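PDB 2IT2: tRNA(Phe) 7-((3-amino-3-carboxypropyl)-4-demethylwyosine(37)-N(4))-methyltransferase 1 from Pyrococcus horikoshii, which probably methylates N-4 of a wybutosine precursor in tRNA(Phe), using S-adenosyl-L-methionine as the methyl donor. Local coordinates for residues L102-I107 and R152-L157; G56-M61 and I176-M181; K131-K136 and V145-T150; V122-S127 and K189-K194. All coordinates share one frame; numbering follows the deposited sequence.

Contact 1 (L102-I107 and R152-L157)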
loop_
_atom_site.group_PDB
_atom_site.type_symbol
_atom_site.label_atom_id
_atom_site.label_comp_id
_atom_site.label_asym_id
_atom_site.label_seq_id
_atom_site.Cartn_x
_atom_site.Cartn_y
_atom_site.Cartn_z
ATOM N N LEU B 102 9.552 11.778 3.456
ATOM C CA LEU B 102 8.889 10.506 3.189
ATOM C C LEU B 102 9.808 9.296 3.308
ATOM O O LEU B 102 11.002 9.368 2.998
ATOM C CB LEU B 102 8.296 10.498 1.765
ATOM C CG LEU B 102 7.431 11.688 1.324
ATOM C CD1 LEU B 102 7.076 11.566 -0.155
ATOM C CD2 LEU B 102 6.175 11.756 2.172
ATOM N N VAL B 103 9.236 8.199 3.786
ATOM C CA VAL B 103 9.942 6.925 3.848
ATOM C C VAL B 103 9.023 5.934 3.129
ATOM O O VAL B 103 7.836 5.834 3.457
ATOM C CB VAL B 103 10.187 6.434 5.284
ATOM C CG1 VAL B 103 10.831 5.055 5.247
ATOM C CG2 VAL B 103 11.105 7.387 6.001
ATOM N N ARG B 104 9.568 5.224 2.142
ATOM C CA ARG B 104 8.798 4.247 1.369
ATOM C C ARG B 104 9.496 2.898 1.287
ATOM O O ARG B 104 10.717 2.819 1.157
ATOM C CB ARG B 104 8.540 4.764 -0.049
ATOM C CG ARG B 104 7.641 5.981 -0.093
ATOM C CD ARG B 104 6.222 5.627 0.324
ATOM N NE ARG B 104 5.309 6.761 0.204
ATOM C CZ ARG B 104 5.128 7.681 1.146
ATOM N NH1 ARG B 104 5.796 7.600 2.285
ATOM N NH2 ARG B 104 4.281 8.686 0.942
ATOM N N SER B 105 8.688 1.844 1.341
ATOM C CA SER B 105 9.169 0.462 1.287
ATOM C C SER B 105 9.721 0.059 -0.069
ATOM O O SER B 105 9.381 0.661 -1.090
ATOM C CB SER B 105 8.020 -0.492 1.640
ATOM O OG SER B 105 8.272 -1.805 1.148
ATOM N N PRO B 106 10.606 -0.953 -0.090
ATOM C CA PRO B 106 11.143 -1.396 -1.375
ATOM C C PRO B 106 9.934 -2.006 -2.102
ATOM O O PRO B 106 8.958 -2.429 -1.460
ATOM C CB PRO B 106 12.161 -2.480 -0.986
ATOM C CG PRO B 106 12.586 -2.108 0.380
ATOM C CD PRO B 106 11.306 -1.605 1.031
ATOM N N ILE B 107 9.999 -2.033 -3.429
ATOM C CA ILE B 107 8.941 -2.623 -4.237
ATOM C C ILE B 107 9.590 -3.490 -5.309
ATOM O O ILE B 107 10.430 -3.021 -6.077
ATOM C CB ILE B 107 8.082 -1.559 -4.952
ATOM C CG1 ILE B 107 7.414 -0.636 -3.934
ATOM C CG2 ILE B 107 7.041 -2.257 -5.829
ATOM C CD1 ILE B 107 6.569 0.453 -4.558
ATOM N N ARG B 152 6.291 2.825 6.635
ATOM C CA ARG B 152 6.353 4.074 5.886
ATOM C C ARG B 152 6.185 5.250 6.834
ATOM O O ARG B 152 5.795 5.081 7.992
ATOM C CB ARG B 152 5.259 4.126 4.823
ATOM C CG ARG B 152 3.853 4.169 5.392
ATOM C CD ARG B 152 2.804 4.231 4.283
ATOM N NE ARG B 152 2.819 5.510 3.579
ATOM C CZ ARG B 152 2.169 5.749 2.442
ATOM N NH1 ARG B 152 1.450 4.791 1.875
ATOM N NH2 ARG B 152 2.226 6.948 1.877
HETATM N N MSE B 153 6.497 6.440 6.332
HETATM C CA MSE B 153 6.363 7.662 7.111
HETATM C C MSE B 153 6.091 8.813 6.157
HETATM O O MSE B 153 6.567 8.830 5.014
HETATM C CB MSE B 153 7.630 7.946 7.932
HETATM C CG MSE B 153 7.517 9.192 8.828
HETATM SE SE MSE B 153 8.714 9.181 10.370
HETATM C CE MSE B 153 10.151 8.243 9.543
ATOM N N ASP B 154 5.302 9.760 6.651
ATOM C CA ASP B 154 4.901 10.945 5.915
ATOM C C ASP B 154 4.849 12.062 6.939
ATOM O O ASP B 154 3.883 12.152 7.704
ATOM C CB ASP B 154 3.493 10.771 5.338
ATOM C CG ASP B 154 3.332 9.490 4.550
ATOM O OD1 ASP B 154 3.831 9.427 3.412
ATOM O OD2 ASP B 154 2.699 8.538 5.063
ATOM N N VAL B 155 5.887 12.892 6.977
ATOM C CA VAL B 155 5.941 14.015 7.907
ATOM C C VAL B 155 6.049 15.346 7.166
ATOM O O VAL B 155 6.921 15.543 6.314
ATOM C CB VAL B 155 7.135 13.888 8.872
ATOM C CG1 VAL B 155 7.228 15.134 9.735
ATOM C CG2 VAL B 155 6.977 12.642 9.739
ATOM N N LEU B 156 5.147 16.260 7.498
ATOM C CA LEU B 156 5.127 17.586 6.893
ATOM C C LEU B 156 6.245 18.418 7.522
ATOM O O LEU B 156 6.302 18.556 8.740
ATOM C CB LEU B 156 3.779 18.243 7.156
ATOM C CG LEU B 156 3.552 19.642 6.585
ATOM C CD1 LEU B 156 3.538 19.635 5.063
ATOM C CD2 LEU B 156 2.228 20.138 7.130
ATOM N N LEU B 157 7.128 18.970 6.697
ATOM C CA LEU B 157 8.252 19.762 7.204
ATOM C C LEU B 157 8.051 21.267 7.052
ATOM O O LEU B 157 8.666 22.059 7.767
ATOM C CB LEU B 157 9.550 19.364 6.481
ATOM C CG LEU B 157 10.018 17.909 6.596
ATOM C CD1 LEU B 157 11.295 17.705 5.775
ATOM C CD2 LEU B 157 10.249 17.563 8.072
#
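V103 and M153 are an antiparallel hydrogen-bonded pair joining strand 98-112 to strand 153-159 in the large antiparallel sheet; the short segments run at 171° to each other. V103 N donates to M153 O at 3.0 Å, and M153 N returns a bond of 3.2 Å to V103 O. One step along, L102 faces D154 in a non-hydrogen-bonded pair. V103 CG2 packs on the selenomethionine methyl M153 CE at 3.8 Å, on the face toward helix 167-194. R104, R152 and D154 build a salt-bridge network. The R104 chain turns at CD (chi2 -68°). R104 NH2 meets D154 OD1 nearly along the C-O axis at 2.6 Å. Its NH1 donates to both V103 O and M153 O, reaching each from the opposite face of the carbonyl plane to the backbone N-H. A leucine at R104 would probably leave D154 OD1 without its shortest ionic partner here and both carbonyls with one donor fewer. The network lies at the dimer interface, where D154 OD2 accepts from the backbone N of D154 in the second subunit. R152 CZ lies 3.8 Å above the centre of the R104 guanidinium, the planes 50° apart, and R152 NH2 makes only a weak bond to D154 OD1.

Contact 2 (G56-M61 and I176-M181)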
loop_
_atom_site.group_PDB
_atom_site.type_symbol
_atom_site.label_atom_id
_atom_site.label_comp_id
_atom_site.label_asym_id
_atom_site.label_seq_id
_atom_site.Cartn_x
_atom_site.Cartn_y
_atom_site.Cartn_z
ATOM N N GLY B 56 13.903 0.647 -1.480
ATOM C CA GLY B 56 13.461 1.488 -0.377
ATOM C C GLY B 56 13.994 2.896 -0.518
ATOM O O GLY B 56 15.073 3.095 -1.059
ATOM N N ARG B 57 13.260 3.889 -0.029
ATOM C CA ARG B 57 13.758 5.246 -0.172
ATOM C C ARG B 57 13.323 6.238 0.888
ATOM O O ARG B 57 12.222 6.152 1.433
ATOM C CB ARG B 57 13.357 5.796 -1.540
ATOM C CG ARG B 57 11.880 6.106 -1.680
ATOM C CD ARG B 57 11.617 6.923 -2.945
ATOM N NE ARG B 57 10.246 7.421 -3.035
ATOM C CZ ARG B 57 9.170 6.649 -3.146
ATOM N NH1 ARG B 57 9.291 5.328 -3.182
ATOM N NH2 ARG B 57 7.966 7.202 -3.223
ATOM N N ILE B 58 14.219 7.173 1.180
ATOM C CA ILE B 58 13.941 8.260 2.113
ATOM C C ILE B 58 14.007 9.466 1.198
ATOM O O ILE B 58 14.897 9.567 0.350
ATOM C CB ILE B 58 15.009 8.382 3.230
ATOM C CG1 ILE B 58 14.972 7.129 4.114
ATOM C CG2 ILE B 58 14.750 9.647 4.073
ATOM C CD1 ILE B 58 16.126 7.012 5.078
ATOM N N SER B 59 13.057 10.374 1.342
ATOM C CA SER B 59 13.048 11.523 0.469
ATOM C C SER B 59 12.596 12.795 1.149
ATOM O O SER B 59 11.855 12.763 2.121
ATOM C CB SER B 59 12.109 11.256 -0.708
ATOM O OG SER B 59 12.298 9.964 -1.268
ATOM N N VAL B 60 13.082 13.914 0.636
ATOM C CA VAL B 60 12.646 15.216 1.097
ATOM C C VAL B 60 12.167 15.787 -0.221
ATOM O O VAL B 60 12.964 16.011 -1.137
ATOM C CB VAL B 60 13.780 16.081 1.644
ATOM C CG1 VAL B 60 13.279 17.504 1.805
ATOM C CG2 VAL B 60 14.241 15.542 2.991
HETATM N N MSE B 61 10.865 15.990 -0.339
HETATM C CA MSE B 61 10.314 16.488 -1.585
HETATM C C MSE B 61 9.171 17.463 -1.392
HETATM O O MSE B 61 8.509 17.469 -0.354
HETATM C CB MSE B 61 9.870 15.304 -2.453
HETATM C CG MSE B 61 8.898 14.346 -1.789
HETATM SE SE MSE B 61 7.066 14.930 -1.892
HETATM C CE MSE B 61 6.464 13.943 -3.430
ATOM N N ILE B 176 13.912 7.469 13.341
ATOM C CA ILE B 176 12.888 6.493 12.974
ATOM C C ILE B 176 13.046 6.105 11.509
ATOM O O ILE B 176 12.945 4.933 11.156
ATOM C CB ILE B 176 11.472 7.070 13.221
ATOM C CG1 ILE B 176 11.291 7.336 14.718
ATOM C CG2 ILE B 176 10.398 6.107 12.701
ATOM C CD1 ILE B 176 11.267 6.080 15.573
ATOM N N ALA B 177 13.302 7.090 10.654
ATOM C CA ALA B 177 13.462 6.818 9.232
ATOM C C ALA B 177 14.578 5.824 9.000
ATOM O O ALA B 177 14.431 4.904 8.198
ATOM C CB ALA B 177 13.758 8.098 8.477
ATOM N N ASN B 178 15.698 6.015 9.692
ATOM C CA ASN B 178 16.835 5.115 9.545
ATOM C C ASN B 178 16.515 3.734 10.109
ATOM O O ASN B 178 17.043 2.744 9.617
ATOM C CB ASN B 178 18.093 5.691 10.215
ATOM C CG ASN B 178 18.712 6.833 9.409
ATOM O OD1 ASN B 178 18.533 6.923 8.192
ATOM N ND2 ASN B 178 19.461 7.698 10.086
ATOM N N ASP B 179 15.664 3.665 11.133
ATOM C CA ASP B 179 15.267 2.376 11.701
ATOM C C ASP B 179 14.437 1.627 10.675
ATOM O O ASP B 179 14.605 0.427 10.491
ATOM C CB ASP B 179 14.430 2.561 12.964
ATOM C CG ASP B 179 15.237 3.080 14.116
ATOM O OD1 ASP B 179 16.467 2.866 14.121
ATOM O OD2 ASP B 179 14.640 3.692 15.023
ATOM N N GLN B 180 13.540 2.338 10.002
ATOM C CA GLN B 180 12.697 1.714 8.994
ATOM C C GLN B 180 13.555 1.234 7.824
ATOM O O GLN B 180 13.383 0.117 7.339
ATOM C CB GLN B 180 11.613 2.695 8.523
ATOM C CG GLN B 180 10.597 3.054 9.608
ATOM C CD GLN B 180 9.576 4.081 9.149
ATOM O OE1 GLN B 180 9.928 5.074 8.511
ATOM N NE2 GLN B 180 8.310 3.858 9.485
HETATM N N MSE B 181 14.498 2.057 7.384
HETATM C CA MSE B 181 15.361 1.658 6.286
HETATM C C MSE B 181 16.157 0.408 6.651
HETATM O O MSE B 181 16.342 -0.482 5.818
HETATM C CB MSE B 181 16.317 2.794 5.932
HETATM C CG MSE B 181 17.286 2.467 4.810
HETATM SE SE MSE B 181 16.334 2.193 3.166
HETATM C CE MSE B 181 15.065 3.629 3.455
#
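I58 and M181 mark the place where strand 48-63 of the antiparallel sheet packs on the long helix 167-194, a helix-on-sheet contact buried in the core. The helix runs roughly against the strand, at 152° between their directions, with the two short axes 9.4 Å apart at closest. Contact is by apolar groups. M181, a selenomethionine, has CG anti to its backbone N (chi1 179°), and bends at chi2 and chi3 bring its methyl round to the strand. M181 CE rests 3.6 Å from I58 CG1, and the two side chains meet at a slant. The same methyl approaches the strand backbone, 3.9 Å from R57 N. I58 reaches on with its CD1, which lies 4.3 Å from A177 CB, one helical turn before M181. Beside it, N178 OD1 comes within 3.9 Å of I58 CD1, but the polar partner of that oxygen is V82 N, in the loop after strand 73-78. F101 touches both I58 and A177, and W78 also packs on I58, so the isoleucine is enclosed by residues of the two flanking strands and the helix. At the backbone angles of G56, phi 107° among them, a side chain would collide with the preceding carbonyl oxygen; its CB would also stand 3.5 Å from M181 SE.

Contact 3 (K131-K136 and V145-T150)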
loop_
_atom_site.group_PDB
_atom_site.type_symbol
_atom_site.label_atom_id
_atom_site.label_comp_id
_atom_site.label_asym_id
_atom_site.label_seq_id
_atom_site.Cartn_x
_atom_site.Cartn_y
_atom_site.Cartn_z
ATOM N N LYS B 131 4.359 -7.941 4.086
ATOM C CA LYS B 131 2.932 -8.193 4.212
ATOM C C LYS B 131 2.073 -7.691 3.065
ATOM O O LYS B 131 1.005 -8.252 2.790
ATOM C CB LYS B 131 2.429 -7.625 5.539
ATOM C CG LYS B 131 2.812 -8.475 6.734
ATOM C CD LYS B 131 2.110 -9.825 6.665
ATOM C CE LYS B 131 2.430 -10.704 7.868
ATOM N NZ LYS B 131 1.712 -12.015 7.818
ATOM N N TYR B 132 2.524 -6.647 2.380
ATOM C CA TYR B 132 1.745 -6.117 1.270
ATOM C C TYR B 132 2.081 -6.767 -0.071
ATOM O O TYR B 132 2.087 -6.109 -1.109
ATOM C CB TYR B 132 1.901 -4.592 1.173
ATOM C CG TYR B 132 1.206 -3.821 2.277
ATOM C CD1 TYR B 132 -0.002 -4.269 2.817
ATOM C CD2 TYR B 132 1.725 -2.611 2.742
ATOM C CE1 TYR B 132 -0.675 -3.530 3.794
ATOM C CE2 TYR B 132 1.060 -1.864 3.714
ATOM C CZ TYR B 132 -0.139 -2.327 4.233
ATOM O OH TYR B 132 -0.808 -1.582 5.177
ATOM N N SER B 133 2.354 -8.066 -0.056
ATOM C CA SER B 133 2.667 -8.761 -1.292
ATOM C C SER B 133 1.398 -9.390 -1.856
ATOM O O SER B 133 0.546 -9.879 -1.099
ATOM C CB SER B 133 3.740 -9.821 -1.040
ATOM O OG SER B 133 4.943 -9.214 -0.570
ATOM N N ASN B 134 1.272 -9.396 -3.179
ATOM C CA ASN B 134 0.065 -9.943 -3.797
ATOM C C ASN B 134 0.211 -10.086 -5.306
ATOM O O ASN B 134 1.295 -9.908 -5.841
ATOM C CB ASN B 134 -1.110 -9.011 -3.482
ATOM C CG ASN B 134 -0.773 -7.549 -3.728
ATOM O OD1 ASN B 134 -0.353 -7.169 -4.822
ATOM N ND2 ASN B 134 -0.952 -6.719 -2.700
ATOM N N ILE B 135 -0.871 -10.444 -5.995
ATOM C CA ILE B 135 -0.814 -10.541 -7.444
ATOM C C ILE B 135 -1.387 -9.224 -7.941
ATOM O O ILE B 135 -2.579 -8.965 -7.804
ATOM C CB ILE B 135 -1.642 -11.714 -7.967
ATOM C CG1 ILE B 135 -0.968 -13.023 -7.531
ATOM C CG2 ILE B 135 -1.796 -11.597 -9.480
ATOM C CD1 ILE B 135 -1.790 -14.269 -7.788
ATOM N N LYS B 136 -0.513 -8.388 -8.495
ATOM C CA LYS B 136 -0.861 -7.051 -8.980
ATOM C C LYS B 136 -1.646 -7.066 -10.277
ATOM O O LYS B 136 -2.618 -6.328 -10.443
ATOM C CB LYS B 136 0.435 -6.230 -9.176
ATOM C CG LYS B 136 0.263 -4.809 -9.734
ATOM C CD LYS B 136 1.613 -4.198 -10.128
ATOM C CE LYS B 136 1.452 -2.786 -10.671
ATOM N NZ LYS B 136 0.827 -1.866 -9.682
ATOM N N VAL B 145 3.615 -10.324 -9.762
ATOM C CA VAL B 145 3.504 -10.405 -8.317
ATOM C C VAL B 145 4.239 -9.153 -7.813
ATOM O O VAL B 145 5.314 -8.810 -8.320
ATOM C CB VAL B 145 4.236 -11.641 -7.767
ATOM C CG1 VAL B 145 4.453 -11.493 -6.275
ATOM C CG2 VAL B 145 3.418 -12.892 -8.060
ATOM N N GLU B 146 3.646 -8.452 -6.853
ATOM C CA GLU B 146 4.278 -7.262 -6.265
ATOM C C GLU B 146 4.626 -7.614 -4.831
ATOM O O GLU B 146 3.796 -8.169 -4.108
ATOM C CB GLU B 146 3.323 -6.064 -6.269
ATOM C CG GLU B 146 3.905 -4.781 -5.688
ATOM C CD GLU B 146 2.984 -3.605 -5.915
ATOM O OE1 GLU B 146 1.905 -3.565 -5.286
ATOM O OE2 GLU B 146 3.328 -2.725 -6.733
ATOM N N ILE B 147 5.861 -7.309 -4.433
ATOM C CA ILE B 147 6.363 -7.565 -3.080
ATOM C C ILE B 147 6.606 -6.197 -2.442
ATOM O O ILE B 147 7.328 -5.364 -2.996
ATOM C CB ILE B 147 7.676 -8.375 -3.141
ATOM C CG1 ILE B 147 7.400 -9.737 -3.786
ATOM C CG2 ILE B 147 8.289 -8.522 -1.748
ATOM C CD1 ILE B 147 8.638 -10.580 -3.993
ATOM N N ARG B 148 5.999 -5.964 -1.284
ATOM C CA ARG B 148 6.111 -4.671 -0.618
ATOM C C ARG B 148 5.867 -4.824 0.877
ATOM O O ARG B 148 5.131 -5.719 1.298
ATOM C CB ARG B 148 5.078 -3.724 -1.239
ATOM C CG ARG B 148 5.174 -2.273 -0.822
ATOM C CD ARG B 148 4.277 -1.414 -1.707
ATOM N NE ARG B 148 2.860 -1.700 -1.509
ATOM C CZ ARG B 148 2.126 -1.242 -0.498
ATOM N NH1 ARG B 148 2.661 -0.460 0.434
ATOM N NH2 ARG B 148 0.845 -1.577 -0.417
ATOM N N SER B 149 6.482 -3.946 1.670
ATOM C CA SER B 149 6.351 -3.961 3.127
ATOM C C SER B 149 5.385 -2.864 3.575
ATOM O O SER B 149 5.047 -1.967 2.799
ATOM C CB SER B 149 7.728 -3.757 3.783
ATOM O OG SER B 149 7.723 -4.161 5.147
ATOM N N THR B 150 4.956 -2.936 4.833
ATOM C CA THR B 150 4.000 -1.977 5.391
ATOM C C THR B 150 4.577 -0.697 5.981
ATOM O O THR B 150 3.861 0.298 6.106
ATOM C CB THR B 150 3.161 -2.626 6.495
ATOM O OG1 THR B 150 4.008 -2.933 7.612
ATOM C CG2 THR B 150 2.502 -3.895 5.977
HETATM O O HOH W 1 5.085 -5.586 6.120
HETATM O O HOH W 2 -0.192 -4.994 -6.130
#
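N134 and E146 pair across the antiparallel beta hairpin of strands 134-138 and 143-148: N134 N donates to E146 O at 3.0 Å and E146 N to N134 O at 2.9 Å. The two short strands run at 125° to each other. Y132 N adds only a weak bond to R148 O. Water bridges the loop ends, accepting from K131 N and T150 N. K136 NZ makes a long salt bridge of 4.0 Å to E146 OE2, itself bonded to H109 NE2. Aromatic contacts centre on Y132, whose CG is anti to its carbonyl carbon (chi1 -71°). The methyl T150 CG2 makes a CH-pi contact over one ring face, 3.5 Å from the centroid, and S149 O lies at the ring edge. The R148 guanidinium turns a face to Y132 CD2, its plane 26° from the ring's. An alanine at Y132 would probably leave T150 CG2 without its aromatic surface, strip the R148 guanidinium of cover beyond the CB contact, and lose the cation-pi contact with R148 of the second subunit. I135 and V145, on one sheet face, pack respectively on L115 and A118 of helix 115-127, while strand 143-148 bonds on to strand 98-112.

Contact 4 (V122-S127 and K189-K194)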
loop_
_atom_site.group_PDB
_atom_site.type_symbol
_atom_site.label_atom_id
_atom_site.label_comp_id
_atom_site.label_asym_id
_atom_site.label_seq_id
_atom_site.Cartn_x
_atom_site.Cartn_y
_atom_site.Cartn_z
ATOM N N VAL B 122 4.099 -15.223 -3.305
ATOM C CA VAL B 122 3.440 -14.256 -2.442
ATOM C C VAL B 122 3.509 -14.734 -1.002
ATOM O O VAL B 122 3.849 -13.978 -0.092
ATOM C CB VAL B 122 1.973 -14.057 -2.844
ATOM C CG1 VAL B 122 1.226 -13.322 -1.733
ATOM C CG2 VAL B 122 1.909 -13.272 -4.140
ATOM N N ASN B 123 3.194 -16.004 -0.797
ATOM C CA ASN B 123 3.226 -16.547 0.547
ATOM C C ASN B 123 4.620 -16.498 1.175
ATOM O O ASN B 123 4.749 -16.244 2.375
ATOM C CB ASN B 123 2.710 -17.978 0.533
ATOM C CG ASN B 123 1.225 -18.062 0.229
ATOM O OD1 ASN B 123 0.724 -19.131 -0.117
ATOM N ND2 ASN B 123 0.511 -16.945 0.366
ATOM N N LEU B 124 5.653 -16.757 0.370
ATOM C CA LEU B 124 7.038 -16.725 0.843
ATOM C C LEU B 124 7.424 -15.293 1.200
ATOM O O LEU B 124 8.045 -15.054 2.234
ATOM C CB LEU B 124 8.004 -17.263 -0.228
ATOM C CG LEU B 124 9.499 -17.110 0.094
ATOM C CD1 LEU B 124 9.845 -17.951 1.315
ATOM C CD2 LEU B 124 10.345 -17.539 -1.093
ATOM N N ALA B 125 7.052 -14.342 0.349
ATOM C CA ALA B 125 7.388 -12.948 0.604
ATOM C C ALA B 125 6.745 -12.475 1.904
ATOM O O ALA B 125 7.404 -11.853 2.738
ATOM C CB ALA B 125 6.944 -12.087 -0.567
ATOM N N VAL B 126 5.464 -12.788 2.085
ATOM C CA VAL B 126 4.774 -12.388 3.306
ATOM C C VAL B 126 5.490 -12.939 4.539
ATOM O O VAL B 126 5.600 -12.261 5.560
ATOM C CB VAL B 126 3.315 -12.883 3.307
ATOM C CG1 VAL B 126 2.684 -12.658 4.678
ATOM C CG2 VAL B 126 2.522 -12.150 2.237
ATOM N N SER B 127 5.975 -14.174 4.434
ATOM C CA SER B 127 6.681 -14.814 5.539
ATOM C C SER B 127 8.008 -14.125 5.853
ATOM O O SER B 127 8.528 -14.253 6.960
ATOM C CB SER B 127 6.947 -16.288 5.222
ATOM O OG SER B 127 8.072 -16.441 4.375
ATOM N N LYS B 189 17.383 -9.028 2.568
ATOM C CA LYS B 189 18.395 -10.067 2.711
ATOM C C LYS B 189 17.733 -11.380 3.132
ATOM O O LYS B 189 18.130 -12.453 2.669
ATOM C CB LYS B 189 19.453 -9.656 3.734
ATOM C CG LYS B 189 20.350 -8.535 3.258
ATOM C CD LYS B 189 21.446 -8.263 4.261
ATOM C CE LYS B 189 22.391 -7.202 3.747
ATOM N NZ LYS B 189 21.714 -5.888 3.591
ATOM N N ARG B 190 16.724 -11.304 3.998
ATOM C CA ARG B 190 16.017 -12.514 4.431
ATOM C C ARG B 190 15.354 -13.194 3.228
ATOM O O ARG B 190 15.451 -14.413 3.055
ATOM C CB ARG B 190 14.958 -12.174 5.482
ATOM C CG ARG B 190 15.509 -11.976 6.880
ATOM C CD ARG B 190 14.444 -11.394 7.796
ATOM N NE ARG B 190 13.205 -12.171 7.815
ATOM C CZ ARG B 190 12.082 -11.756 8.397
ATOM N NH1 ARG B 190 12.047 -10.575 8.996
ATOM N NH2 ARG B 190 10.996 -12.517 8.385
ATOM N N LEU B 191 14.672 -12.408 2.400
ATOM C CA LEU B 191 14.008 -12.931 1.212
ATOM C C LEU B 191 15.006 -13.602 0.263
ATOM O O LEU B 191 14.738 -14.683 -0.280
ATOM C CB LEU B 191 13.286 -11.789 0.478
ATOM C CG LEU B 191 12.541 -12.153 -0.818
ATOM C CD1 LEU B 191 11.508 -13.246 -0.538
ATOM C CD2 LEU B 191 11.867 -10.912 -1.395
ATOM N N GLU B 192 16.157 -12.954 0.060
ATOM C CA GLU B 192 17.189 -13.482 -0.828
ATOM C C GLU B 192 17.646 -14.848 -0.357
ATOM O O GLU B 192 17.864 -15.747 -1.164
ATOM C CB GLU B 192 18.404 -12.550 -0.881
ATOM C CG GLU B 192 19.466 -12.966 -1.907
ATOM C CD GLU B 192 20.654 -12.017 -1.929
ATOM O OE1 GLU B 192 20.428 -10.790 -1.935
ATOM O OE2 GLU B 192 21.811 -12.489 -1.945
ATOM N N SER B 193 17.794 -15.000 0.952
ATOM C CA SER B 193 18.232 -16.273 1.510
ATOM C C SER B 193 17.171 -17.380 1.431
ATOM O O SER B 193 17.513 -18.566 1.410
ATOM C CB SER B 193 18.650 -16.085 2.972
ATOM O OG SER B 193 17.519 -15.920 3.813
ATOM N N LYS B 194 15.892 -17.010 1.380
ATOM C CA LYS B 194 14.816 -18.004 1.356
ATOM C C LYS B 194 14.214 -18.364 0.004
ATOM O O LYS B 194 13.551 -19.394 -0.118
ATOM C CB LYS B 194 13.686 -17.565 2.295
ATOM C CG LYS B 194 14.105 -17.422 3.754
ATOM C CD LYS B 194 14.718 -18.718 4.273
ATOM C CE LYS B 194 15.127 -18.605 5.730
ATOM N NZ LYS B 194 15.839 -19.824 6.201
#
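L124, L191 and K194 carry this helix-helix contact, in which helix 115-127 packs on the C-terminal part of helix 167-194. The short axes come within 9.9 Å, and their directions differ by 137°, so the helices run obliquely antiparallel. L124 contributes most. The side chain leaves toward the other helix, with CG anti to the backbone N (chi1 173°). There the two methyls divide their work: L124 CD2 lies 3.8 Å from K194 O, and L124 CD1 lies 4.0 Å from K194 CB, the two side chains meeting at about a right angle. K194 is the last residue of its helix. It packs through CB; the chain then bends at chi2 and its end leads away from the contact.

L191 adds one methyl. Its CD1 is 4.3 Å from A125 CA and is also near L124 CG, a loose apolar fit. A125 and L191 are the closest pair of CA atoms, 6.6 Å apart, consistent with the small alanine side chain, whose methyl touches S133 and I147 of the hairpin region. L191 further touches C128, just past helix 115-127, and L198 near the chain terminus packs on L124.

At the exposed margin, R190 NH2 stands 3.3 Å from S127 O, which lies roughly in the plane of the guanidinium. Each helix also ties a serine back to its own backbone: S193 OG donates to R190 O at 2.7 Å, and S127 OG donates to L124 O at 2.6 Å.

From the N terminus the chain lays down 56-61, then 102-107, 122-127 and 131-136 before anything closes. Contact 3 closes first, at 145-150, a short hairpin lying within the other three loops. Contact 1 closes next at 152-157, and contact 2, which encloses it, at 176-181. Contact 4 closes last, at 189-194, and crosses both contacts 1 and 2. Strand 98-112 links contacts 1, 2 and 3: R104 N bonds R57 O, and S105 OG accepts from S149 N. Helix 167-194 serves contacts 2 and 4, whose centres are about 22 Å apart, so it ties the sheet to helix 115-127, which packs on the hairpin of contact 3.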